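Local coordinates for protein dihydroneopterin triphosphate diphosphatase (Escherichia coli O157:H7, PDB 5U7F) that probably hydrolyses dihydroneopterin triphosphate to dihydroneopterin monophosphate and pyrophosphate in folate biosynthesis, and can also cleave nucleoside triphosphates, preferentially dATP, at residues Ile12-Tyr17 / Arg55-Glu60; Leu27-Asp32 / Ser38-Val43; Glu100-Leu105 / Glu143-Asn148. All coordinates share one frame; numbering follows the deposited sequence.

Overall arrangement
All three contacts belong to one Nudix fold, a mixed sheet with helices on its two sides. Interactions 1 and 2 lie closest together, their centres about 9 Å apart, and strands 10-18 and 36-42 are neighbours joined by backbone bonds such as Val14 N to Val39 O. They meet at the metal cluster: one cobalt ion is bound by both Glu60 OE2 of interaction 1 and Thr40 O of interaction 2. Interaction 3 shares the sheet through strand 97-107, which pairs with strand 10-18. Its centre is about 12 Å from that of interaction 1, and its Trp102 side chain is about 13 Å from a bound cobalt.

Interaction 1: Ile12-Tyr17 / Arg55-Glu60; sequences ILVVIY and REVKEE. With CO (cobalt (II) ion), chain E; CO (cobalt (II) ion), chain D; CO (cobalt (II) ion), chain F.
Val14 of the strand and Val57 of the Nudix-box helix meet with their side chains crossed at about a right angle, forming the tight centre of the contact. One methyl of Val57, CG2, serves both branches of Val14, with CG1 and CG2 of Val14 each 3.9 Å from it. Val57 turns CG1 anti to its own backbone N (chi1 166°), which puts CG2 beside that N and against the strand. Next to this pair, Ile12 CD1 rests 4.2 Å from Glu56 CB, so the aliphatic base of the glutamate side chain packs against the strand. Its chain then bends at chi2 (-75°) and carries the carboxylate into the cobalt cluster.

There Glu56 spans two ions, OE1 holding the chain E cobalt at 2.1 Å and OE2 the chain D cobalt. Glu60 bridges differently: its OE2 alone binds both the chain E and chain F ions. Glu56 OE1 and Glu60 OE2 lie only 2.9 Å apart, a closeness the shared metal charge probably offsets.

The outward side of the helix is looser and wetter, with Lys58 and Glu59 exposed. Arg55 links it back to the buried carboxylate in a salt-bridge network: NH1 pairs with Glu56 OE2 at 2.8 Å, arriving 59° out of the carboxylate plane, and with Glu59 OE1 through a weak hydrogen bond. Glu59 OE2 accepts from waters 1 and 2, both cobalt ligands, a second-shell residue that probably orients these metal-bound waters.

Helix 49-61 lies over one face of the sheet, where Ala53 also packs on Ile12 and Val14. The intervening strand residues Leu13 and Val15 instead touch helix 136-147, so strand 10-18 is sandwiched between the two helices and flanked by strands 36-42 and 97-107.

Interaction 2: Leu27-Asp32 / Ser38-Val43; sequences LQRRDD and SVTGSV. With CO (cobalt (II) ion), chain F; SO4 (sulfate ion), chain C.
The beta hairpin of strands 23-29 and 36-42 runs directly into the Nudix box, and Leu27 and Val39 touch across it beside the metal site. Their side chains lie side by side and point the same way, with Leu27 CD1 3.9 Å from Val39 CG2. Both also reach helix 49-61, Leu27 at Val61 and Val39 at Glu60.

Further along, the hairpin turns polar. Thr40 OG1 lies 4.4 Å from Arg29 NH1, oblique to the guanidinium, and water 6 links the two, 2.7 Å from Thr40 OG1 but only weakly bonded to Arg29 NH1. Thr40 holds OG1 between its backbone N and carbonyl carbon (chi1 67°), the rotamer that presents the hydroxyl to this water. Arg29 is steadied by Asp31 in a side-on, two-nitrogen grip. NE uses the syn lone pair of Asp31 OD1 at 2.7 Å, while NH2 bonds OD2 in the guanidinium plane yet 38° out of the carboxylate plane. Outside the segments, Gln37 bonds Arg29 NH1 and, weakly, Thr40 OG1.

The backbone of Thr40 works directly on the metal. Its carbonyl O binds the chain F cobalt at 2.0 Å, and its N donates to water 7, another ligand of that ion. Water 6 and sulfate O3 are further ligands, and Glu60 and Glu117 complete the shell. Ser42 N donates to sulfate O4 at 3.1 Å, and Lys7 NZ also holds this anion.

The sulfate probably came from the crystallisation liquor, but with Lys7 and Thr40 as probable substrate-binding residues it may mark a phosphate position. A main-chain carbonyl immediately before the box, joining Glu60 of the box helix and the loop glutamate Glu117 around a metal, is the arrangement of a Nudix hydrolase active site.

Interaction 3: Glu100-Leu105 / Glu143-Asn148; sequences ESWFCL and EQFVIN
The indole of Trp102 meets helix 136-147 with its edge: Gln144 OE1 and Phe145 CE2 both sit near the ring plane, and neither lies over a face. In this Nudix fold the contact lays the C-terminal helix on strand 97-107. The short helix and strand axes run almost parallel, 8° apart, with a closest approach of 9.9 Å.

At the benzo edge, Trp102 CE3 lies 3.8 Å from Phe145 CE2, the two side chains crossing at about a right angle. Trp102 CZ3 faces Gln144 OE1 at 3.7 Å, with the amide plane turned 68° from the indole. That oxygen has a second, weak partner in Arg77 of strand 72-82.

Phe145 also receives a sulfur-aromatic contact. Cys104 SG stands 4.4 Å from the ring centroid, 38° off the normal, and is thus oblique to the ring; its closest approach is to Phe145 CD1 at 3.8 Å. The same sulfur forms the disulfide to Cys75, which ties strand 97-107 to its edge neighbour 72-82, and Phe145 also packs on Cys75.

The far end of the indole is fixed within the strand. Glu100 OE1, which also bonds Ser137, accepts from Trp102 NE1 at 2.9 Å; the oxygen lies near the indole plane and is met on its anti side, tilted out of the carboxylate plane.

Interaction 1: Ile12-Tyr17 / Arg55-Glu60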
loop_
_atom_site.group_PDB
_atom_site.type_symbol
_atom_site.label_atom_id
_atom_site.label_comp_id
_atom_site.label_asym_id
_atom_site.label_seq_id
_atom_site.Cartn_x
_atom_site.Cartn_y
_atom_site.Cartn_z
ATOM N N ILE A 12 4.393 4.996 3.254
ATOM C CA ILE A 12 4.880 3.971 2.360
ATOM C C ILE A 12 3.704 3.321 1.661
ATOM O O ILE A 12 2.560 3.367 2.132
ATOM C CB ILE A 12 5.757 2.919 3.092
ATOM C CG1 ILE A 12 5.042 2.259 4.266
ATOM C CG2 ILE A 12 7.047 3.566 3.590
ATOM C CD1 ILE A 12 4.144 1.121 3.896
ATOM N N LEU A 13 3.990 2.788 0.481
ATOM C CA LEU A 13 3.038 2.025 -0.315
ATOM C C LEU A 13 3.720 0.711 -0.648
ATOM O O LEU A 13 4.862 0.729 -1.085
ATOM C CB LEU A 13 2.663 2.779 -1.594
ATOM C CG LEU A 13 1.996 1.983 -2.721
ATOM C CD1 LEU A 13 0.567 1.855 -2.380
ATOM C CD2 LEU A 13 2.167 2.684 -4.052
ATOM N N VAL A 14 3.068 -0.424 -0.395
ATOM C CA VAL A 14 3.633 -1.719 -0.778
ATOM C C VAL A 14 2.700 -2.398 -1.762
ATOM O O VAL A 14 1.561 -2.785 -1.440
ATOM C CB VAL A 14 3.879 -2.645 0.434
ATOM C CG1 VAL A 14 4.481 -3.974 -0.049
ATOM C CG2 VAL A 14 4.779 -1.986 1.449
ATOM N N VAL A 15 3.149 -2.496 -3.002
ATOM C CA VAL A 15 2.363 -3.188 -4.000
ATOM C C VAL A 15 2.648 -4.667 -3.880
ATOM O O VAL A 15 3.765 -5.144 -4.157
ATOM C CB VAL A 15 2.651 -2.666 -5.428
ATOM C CG1 VAL A 15 1.780 -3.358 -6.409
ATOM C CG2 VAL A 15 2.379 -1.166 -5.509
ATOM N N ILE A 16 1.625 -5.376 -3.424
ATOM C CA ILE A 16 1.643 -6.825 -3.298
ATOM C C ILE A 16 1.033 -7.498 -4.525
ATOM O O ILE A 16 -0.051 -7.160 -4.993
ATOM C CB ILE A 16 0.900 -7.286 -2.020
ATOM C CG1 ILE A 16 1.610 -6.728 -0.795
ATOM C CG2 ILE A 16 0.833 -8.825 -1.937
ATOM C CD1 ILE A 16 1.021 -7.088 0.536
ATOM N N TYR A 17 1.750 -8.483 -5.060
ATOM C CA TYR A 17 1.273 -9.181 -6.239
ATOM C C TYR A 17 1.816 -10.596 -6.267
ATOM O O TYR A 17 2.780 -10.916 -5.603
ATOM C CB TYR A 17 1.645 -8.446 -7.515
ATOM C CG TYR A 17 3.132 -8.455 -7.849
ATOM C CD1 TYR A 17 4.021 -7.622 -7.190
ATOM C CD2 TYR A 17 3.636 -9.313 -8.822
ATOM C CE1 TYR A 17 5.376 -7.630 -7.491
ATOM C CE2 TYR A 17 4.968 -9.332 -9.132
ATOM C CZ TYR A 17 5.845 -8.498 -8.465
ATOM O OH TYR A 17 7.184 -8.498 -8.783
ATOM N N ARG A 55 6.488 -3.501 8.599
ATOM C CA ARG A 55 5.582 -3.507 9.735
ATOM C C ARG A 55 4.134 -3.477 9.278
ATOM O O ARG A 55 3.328 -4.254 9.762
ATOM C CB ARG A 55 5.842 -2.343 10.667
ATOM C CG ARG A 55 4.831 -2.279 11.826
ATOM C CD ARG A 55 5.012 -1.098 12.683
ATOM N NE ARG A 55 5.235 0.116 11.900
ATOM C CZ ARG A 55 4.280 0.818 11.306
ATOM N NH1 ARG A 55 2.999 0.457 11.423
ATOM N NH2 ARG A 55 4.607 1.899 10.609
ATOM N N GLU A 56 3.801 -2.559 8.372
ATOM C CA GLU A 56 2.447 -2.435 7.861
ATOM C C GLU A 56 2.000 -3.699 7.116
ATOM O O GLU A 56 0.838 -4.062 7.135
ATOM C CB GLU A 56 2.355 -1.224 6.946
ATOM C CG GLU A 56 2.520 0.086 7.682
ATOM C CD GLU A 56 1.278 0.512 8.508
ATOM O OE1 GLU A 56 0.201 -0.036 8.248
ATOM O OE2 GLU A 56 1.393 1.412 9.387
ATOM N N VAL A 57 2.925 -4.374 6.451
ATOM C CA VAL A 57 2.554 -5.580 5.733
ATOM C C VAL A 57 2.165 -6.657 6.755
ATOM O O VAL A 57 1.180 -7.373 6.557
ATOM C CB VAL A 57 3.684 -6.066 4.807
ATOM C CG1 VAL A 57 3.425 -7.504 4.327
ATOM C CG2 VAL A 57 3.806 -5.110 3.614
ATOM N N LYS A 58 2.921 -6.734 7.854
ATOM C CA LYS A 58 2.580 -7.668 8.938
ATOM C C LYS A 58 1.220 -7.306 9.553
ATOM O O LYS A 58 0.351 -8.157 9.646
ATOM C CB LYS A 58 3.664 -7.676 10.020
ATOM C CG LYS A 58 3.924 -9.056 10.628
ATOM C CD LYS A 58 4.825 -8.988 11.862
ATOM C CE LYS A 58 4.847 -10.329 12.597
ATOM N NZ LYS A 58 5.629 -10.289 13.877
ATOM N N GLU A 59 1.050 -6.036 9.943
ATOM C CA GLU A 59 -0.205 -5.532 10.556
ATOM C C GLU A 59 -1.451 -5.663 9.669
ATOM O O GLU A 59 -2.512 -6.071 10.149
ATOM C CB GLU A 59 -0.060 -4.040 10.951
ATOM C CG GLU A 59 0.910 -3.749 12.111
ATOM C CD GLU A 59 1.050 -2.241 12.443
ATOM O OE1 GLU A 59 1.861 -1.892 13.338
ATOM O OE2 GLU A 59 0.341 -1.411 11.822
ATOM N N GLU A 60 -1.334 -5.314 8.389
ATOM C CA GLU A 60 -2.494 -5.175 7.519
ATOM C C GLU A 60 -2.915 -6.431 6.777
ATOM O O GLU A 60 -4.091 -6.598 6.475
ATOM C CB GLU A 60 -2.239 -4.072 6.497
ATOM C CG GLU A 60 -2.103 -2.683 7.186
ATOM C CD GLU A 60 -2.344 -1.500 6.290
ATOM O OE1 GLU A 60 -2.545 -1.703 5.088
ATOM O OE2 GLU A 60 -2.323 -0.345 6.808
HETATM CO CO CO E . -1.758 0.449 8.666
HETATM CO CO CO D . 0.099 2.717 10.449
HETATM CO CO CO F . -2.709 1.427 5.799
HETATM O O HOH W 1 0.521 1.562 12.226
HETATM O O HOH W 2 -1.802 -1.237 9.989
HETATM O O HOH W 3 -1.166 4.083 11.774
HETATM O O HOH W 4 -1.373 1.351 10.317
HETATM O O HOH W 5 1.781 4.007 10.699
#

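Interaction 2: Leu27-Asp32 / Ser38-Val43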
loop_
_atom_site.group_PDB
_atom_site.type_symbol
_atom_site.label_atom_id
_atom_site.label_comp_id
_atom_site.label_asym_id
_atom_site.label_seq_id
_atom_site.Cartn_x
_atom_site.Cartn_y
_atom_site.Cartn_z
ATOM N N LEU A 27 -7.268 -3.981 -1.407
ATOM C CA LEU A 27 -7.885 -4.009 -0.100
ATOM C C LEU A 27 -8.854 -2.839 0.011
ATOM O O LEU A 27 -8.530 -1.736 -0.369
ATOM C CB LEU A 27 -6.820 -3.939 0.990
ATOM C CG LEU A 27 -5.680 -4.950 0.941
ATOM C CD1 LEU A 27 -4.545 -4.540 1.834
ATOM C CD2 LEU A 27 -6.207 -6.273 1.387
ATOM N N GLN A 28 -10.038 -3.118 0.532
ATOM C CA GLN A 28 -11.140 -2.148 0.649
ATOM C C GLN A 28 -11.041 -1.335 1.935
ATOM O O GLN A 28 -11.096 -1.894 3.016
ATOM C CB GLN A 28 -12.471 -2.887 0.612
ATOM C CG GLN A 28 -13.653 -1.938 0.581
ATOM C CD GLN A 28 -14.964 -2.691 0.508
ATOM O OE1 GLN A 28 -15.078 -3.801 1.017
ATOM N NE2 GLN A 28 -15.959 -2.076 -0.108
ATOM N N ARG A 29 -10.886 -0.012 1.852
ATOM C CA ARG A 29 -10.702 0.761 3.081
ATOM C C ARG A 29 -11.957 0.842 3.950
ATOM O O ARG A 29 -13.085 0.733 3.454
ATOM C CB ARG A 29 -10.240 2.186 2.779
ATOM C CG ARG A 29 -8.832 2.251 2.273
ATOM C CD ARG A 29 -8.348 3.709 2.246
ATOM N NE ARG A 29 -8.292 4.282 3.590
ATOM C CZ ARG A 29 -7.324 4.028 4.471
ATOM N NH1 ARG A 29 -6.324 3.207 4.155
ATOM N NH2 ARG A 29 -7.348 4.589 5.678
ATOM N N ARG A 30 -11.735 0.999 5.255
ATOM C CA ARG A 30 -12.843 1.100 6.213
ATOM C C ARG A 30 -13.396 2.522 6.330
ATOM O O ARG A 30 -14.597 2.704 6.543
ATOM C CB ARG A 30 -12.394 0.626 7.587
ATOM C CG ARG A 30 -12.270 -0.908 7.767
ATOM C CD ARG A 30 -12.248 -1.265 9.259
ATOM N NE ARG A 30 -13.313 -0.480 9.868
ATOM C CZ ARG A 30 -14.564 -0.886 10.048
ATOM N NH1 ARG A 30 -14.925 -2.136 9.756
ATOM N NH2 ARG A 30 -15.454 -0.029 10.547
ATOM N N ASP A 31 -12.525 3.521 6.197
ATOM C CA ASP A 31 -12.938 4.929 6.352
ATOM C C ASP A 31 -13.586 5.480 5.082
ATOM O O ASP A 31 -14.392 6.407 5.124
ATOM C CB ASP A 31 -11.748 5.811 6.745
ATOM C CG ASP A 31 -10.531 5.624 5.835
ATOM O OD1 ASP A 31 -10.625 4.858 4.846
ATOM O OD2 ASP A 31 -9.475 6.252 6.120
ATOM N N ASP A 32 -13.185 4.912 3.952
ATOM C CA ASP A 32 -13.719 5.225 2.636
ATOM C C ASP A 32 -13.943 3.885 1.910
ATOM O O ASP A 32 -13.062 3.394 1.208
ATOM C CB ASP A 32 -12.756 6.128 1.853
ATOM C CG ASP A 32 -13.323 6.583 0.507
ATOM O OD1 ASP A 32 -14.385 6.054 0.089
ATOM O OD2 ASP A 32 -12.697 7.466 -0.132
ATOM N N SER A 38 -3.514 -0.964 -2.475
ATOM C CA SER A 38 -2.474 -1.812 -1.927
ATOM C C SER A 38 -2.200 -1.378 -0.461
ATOM O O SER A 38 -2.913 -0.513 0.094
ATOM C CB SER A 38 -1.195 -1.722 -2.799
ATOM O OG SER A 38 -1.518 -1.752 -4.187
ATOM N N VAL A 39 -1.240 -2.013 0.199
ATOM C CA VAL A 39 -0.916 -1.654 1.579
ATOM C C VAL A 39 -0.272 -0.255 1.649
ATOM O O VAL A 39 0.676 0.011 0.935
ATOM C CB VAL A 39 0.005 -2.706 2.197
ATOM C CG1 VAL A 39 0.611 -2.241 3.497
ATOM C CG2 VAL A 39 -0.777 -3.998 2.428
ATOM N N THR A 40 -0.823 0.643 2.468
ATOM C CA THR A 40 -0.190 1.955 2.714
ATOM C C THR A 40 -0.098 2.146 4.215
ATOM O O THR A 40 -0.836 1.518 4.964
ATOM C CB THR A 40 -0.946 3.155 2.079
ATOM O OG1 THR A 40 -2.210 3.342 2.724
ATOM C CG2 THR A 40 -1.145 2.965 0.596
ATOM N N GLY A 41 0.831 2.984 4.664
ATOM C CA GLY A 41 0.905 3.301 6.073
ATOM C C GLY A 41 1.885 4.415 6.341
ATOM O O GLY A 41 2.824 4.599 5.561
ATOM N N SER A 42 1.656 5.143 7.433
ATOM C CA SER A 42 2.578 6.200 7.881
ATOM C C SER A 42 3.895 5.641 8.406
ATOM O O SER A 42 3.930 4.593 9.050
ATOM C CB SER A 42 1.935 7.057 8.980
ATOM O OG SER A 42 0.858 7.827 8.488
ATOM N N VAL A 43 4.982 6.353 8.100
ATOM C CA VAL A 43 6.289 6.117 8.701
ATOM C C VAL A 43 6.350 6.805 10.043
ATOM O O VAL A 43 6.291 8.037 10.114
ATOM C CB VAL A 43 7.429 6.647 7.814
ATOM C CG1 VAL A 43 8.794 6.315 8.417
ATOM C CG2 VAL A 43 7.301 6.079 6.432
HETATM CO CO CO F . -2.709 1.427 5.799
HETATM S S SO4 C . -2.037 3.693 8.138
HETATM O O1 SO4 C . -2.193 4.689 7.065
HETATM O O2 SO4 C . -3.166 3.842 9.059
HETATM O O3 SO4 C . -1.997 2.339 7.556
HETATM O O4 SO4 C . -0.805 3.943 8.878
HETATM O O HOH W 6 -3.093 3.501 5.236
HETATM O O HOH W 7 -3.249 0.486 3.897
#

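Interaction 3: Glu100-Leu105 / Glu143-Asn148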
loop_
_atom_site.group_PDB
_atom_site.type_symbol
_atom_site.label_atom_id
_atom_site.label_comp_id
_atom_site.label_asym_id
_atom_site.label_seq_id
_atom_site.Cartn_x
_atom_site.Cartn_y
_atom_site.Cartn_z
ATOM N N GLU A 100 5.094 9.831 -0.310
ATOM C CA GLU A 100 4.909 8.388 -0.308
ATOM C C GLU A 100 6.067 7.681 -1.000
ATOM O O GLU A 100 6.354 7.999 -2.153
ATOM C CB GLU A 100 3.626 8.039 -1.044
ATOM C CG GLU A 100 3.298 6.563 -1.183
ATOM C CD GLU A 100 2.019 6.355 -2.015
ATOM O OE1 GLU A 100 2.064 6.476 -3.268
ATOM O OE2 GLU A 100 0.954 6.090 -1.409
ATOM N N SER A 101 6.675 6.719 -0.317
ATOM C CA SER A 101 7.739 5.884 -0.916
ATOM C C SER A 101 7.239 4.494 -1.282
ATOM O O SER A 101 6.498 3.870 -0.508
ATOM C CB SER A 101 8.938 5.799 0.046
ATOM O OG SER A 101 9.469 7.095 0.215
ATOM N N TRP A 102 7.674 3.991 -2.442
ATOM C CA TRP A 102 7.070 2.785 -3.020
ATOM C C TRP A 102 7.940 1.563 -2.775
ATOM O O TRP A 102 9.163 1.623 -2.909
ATOM C CB TRP A 102 6.851 2.924 -4.544
ATOM C CG TRP A 102 5.861 3.934 -4.970
ATOM C CD1 TRP A 102 5.026 4.670 -4.161
ATOM C CD2 TRP A 102 5.606 4.369 -6.303
ATOM N NE1 TRP A 102 4.268 5.511 -4.916
ATOM C CE2 TRP A 102 4.598 5.346 -6.235
ATOM C CE3 TRP A 102 6.136 4.032 -7.552
ATOM C CZ2 TRP A 102 4.093 5.974 -7.360
ATOM C CZ3 TRP A 102 5.628 4.653 -8.671
ATOM C CH2 TRP A 102 4.625 5.632 -8.566
ATOM N N PHE A 103 7.278 0.456 -2.469
ATOM C CA PHE A 103 7.905 -0.869 -2.345
ATOM C C PHE A 103 7.066 -1.904 -3.126
ATOM O O PHE A 103 5.871 -1.708 -3.407
ATOM C CB PHE A 103 8.020 -1.287 -0.879
ATOM C CG PHE A 103 8.885 -0.391 -0.049
ATOM C CD1 PHE A 103 8.398 0.817 0.441
ATOM C CD2 PHE A 103 10.190 -0.744 0.234
ATOM C CE1 PHE A 103 9.214 1.643 1.200
ATOM C CE2 PHE A 103 11.015 0.088 0.993
ATOM C CZ PHE A 103 10.535 1.263 1.474
ATOM N N CYS A 104 7.696 -3.024 -3.465
ATOM C CA CYS A 104 7.051 -4.084 -4.240
ATOM C C CYS A 104 7.244 -5.368 -3.438
ATOM O O CYS A 104 8.282 -5.558 -2.816
ATOM C CB CYS A 104 7.663 -4.168 -5.658
ATOM S SG CYS A 104 8.106 -2.524 -6.372
ATOM N N LEU A 105 6.219 -6.207 -3.367
ATOM C CA LEU A 105 6.343 -7.494 -2.692
ATOM C C LEU A 105 5.688 -8.575 -3.539
ATOM O O LEU A 105 4.482 -8.585 -3.762
ATOM C CB LEU A 105 5.734 -7.458 -1.288
ATOM C CG LEU A 105 5.684 -8.807 -0.558
ATOM C CD1 LEU A 105 7.098 -9.335 -0.329
ATOM C CD2 LEU A 105 4.930 -8.705 0.743
ATOM N N GLU A 143 1.231 0.127 -12.430
ATOM C CA GLU A 143 1.552 0.189 -13.858
ATOM C C GLU A 143 3.037 0.015 -14.102
ATOM O O GLU A 143 3.456 -0.733 -15.006
ATOM C CB GLU A 143 1.071 1.497 -14.483
ATOM C CG GLU A 143 -0.466 1.617 -14.537
ATOM C CD GLU A 143 -1.000 2.963 -15.041
ATOM O OE1 GLU A 143 -0.352 4.019 -14.842
ATOM O OE2 GLU A 143 -2.111 2.969 -15.622
ATOM N N GLN A 144 3.847 0.643 -13.275
ATOM C CA GLN A 144 5.269 0.663 -13.544
ATOM C C GLN A 144 6.024 -0.542 -12.995
ATOM O O GLN A 144 7.099 -0.863 -13.506
ATOM C CB GLN A 144 5.863 1.967 -13.001
ATOM C CG GLN A 144 5.354 3.170 -13.762
ATOM C CD GLN A 144 5.982 4.475 -13.275
ATOM O OE1 GLN A 144 6.587 4.519 -12.197
ATOM N NE2 GLN A 144 5.844 5.539 -14.070
ATOM N N PHE A 145 5.489 -1.225 -11.980
ATOM C CA PHE A 145 6.258 -2.277 -11.320
ATOM C C PHE A 145 5.599 -3.645 -11.341
ATOM O O PHE A 145 6.249 -4.635 -11.035
ATOM C CB PHE A 145 6.565 -1.866 -9.882
ATOM C CG PHE A 145 7.587 -0.762 -9.784
ATOM C CD1 PHE A 145 8.951 -1.050 -9.748
ATOM C CD2 PHE A 145 7.195 0.557 -9.777
ATOM C CE1 PHE A 145 9.900 -0.027 -9.686
ATOM C CE2 PHE A 145 8.138 1.576 -9.704
ATOM C CZ PHE A 145 9.483 1.285 -9.667
ATOM N N VAL A 146 4.336 -3.716 -11.729
ATOM C CA VAL A 146 3.698 -5.019 -11.948
ATOM C C VAL A 146 3.549 -5.284 -13.430
ATOM O O VAL A 146 4.024 -6.303 -13.945
ATOM C CB VAL A 146 2.301 -5.128 -11.291
ATOM C CG1 VAL A 146 1.691 -6.520 -11.599
ATOM C CG2 VAL A 146 2.434 -4.923 -9.792
ATOM N N ILE A 147 2.882 -4.370 -14.112
ATOM C CA ILE A 147 2.661 -4.491 -15.546
ATOM C C ILE A 147 3.972 -4.397 -16.332
ATOM O O ILE A 147 4.248 -5.247 -17.184
ATOM C CB ILE A 147 1.682 -3.412 -16.052
ATOM C CG1 ILE A 147 0.345 -3.562 -15.346
ATOM C CG2 ILE A 147 1.498 -3.499 -17.561
ATOM C CD1 ILE A 147 -0.692 -2.492 -15.681
ATOM N N ASN A 148 4.784 -3.389 -16.010
ATOM C CA ASN A 148 5.919 -2.958 -16.846
ATOM C C ASN A 148 5.398 -2.398 -18.163
ATOM O O ASN A 148 4.633 -1.416 -18.161
ATOM C CB ASN A 148 6.894 -4.097 -17.100
ATOM C CG ASN A 148 7.210 -4.860 -15.845
ATOM O OD1 ASN A 148 7.313 -4.266 -14.771
ATOM N ND2 ASN A 148 7.353 -6.183 -15.958
#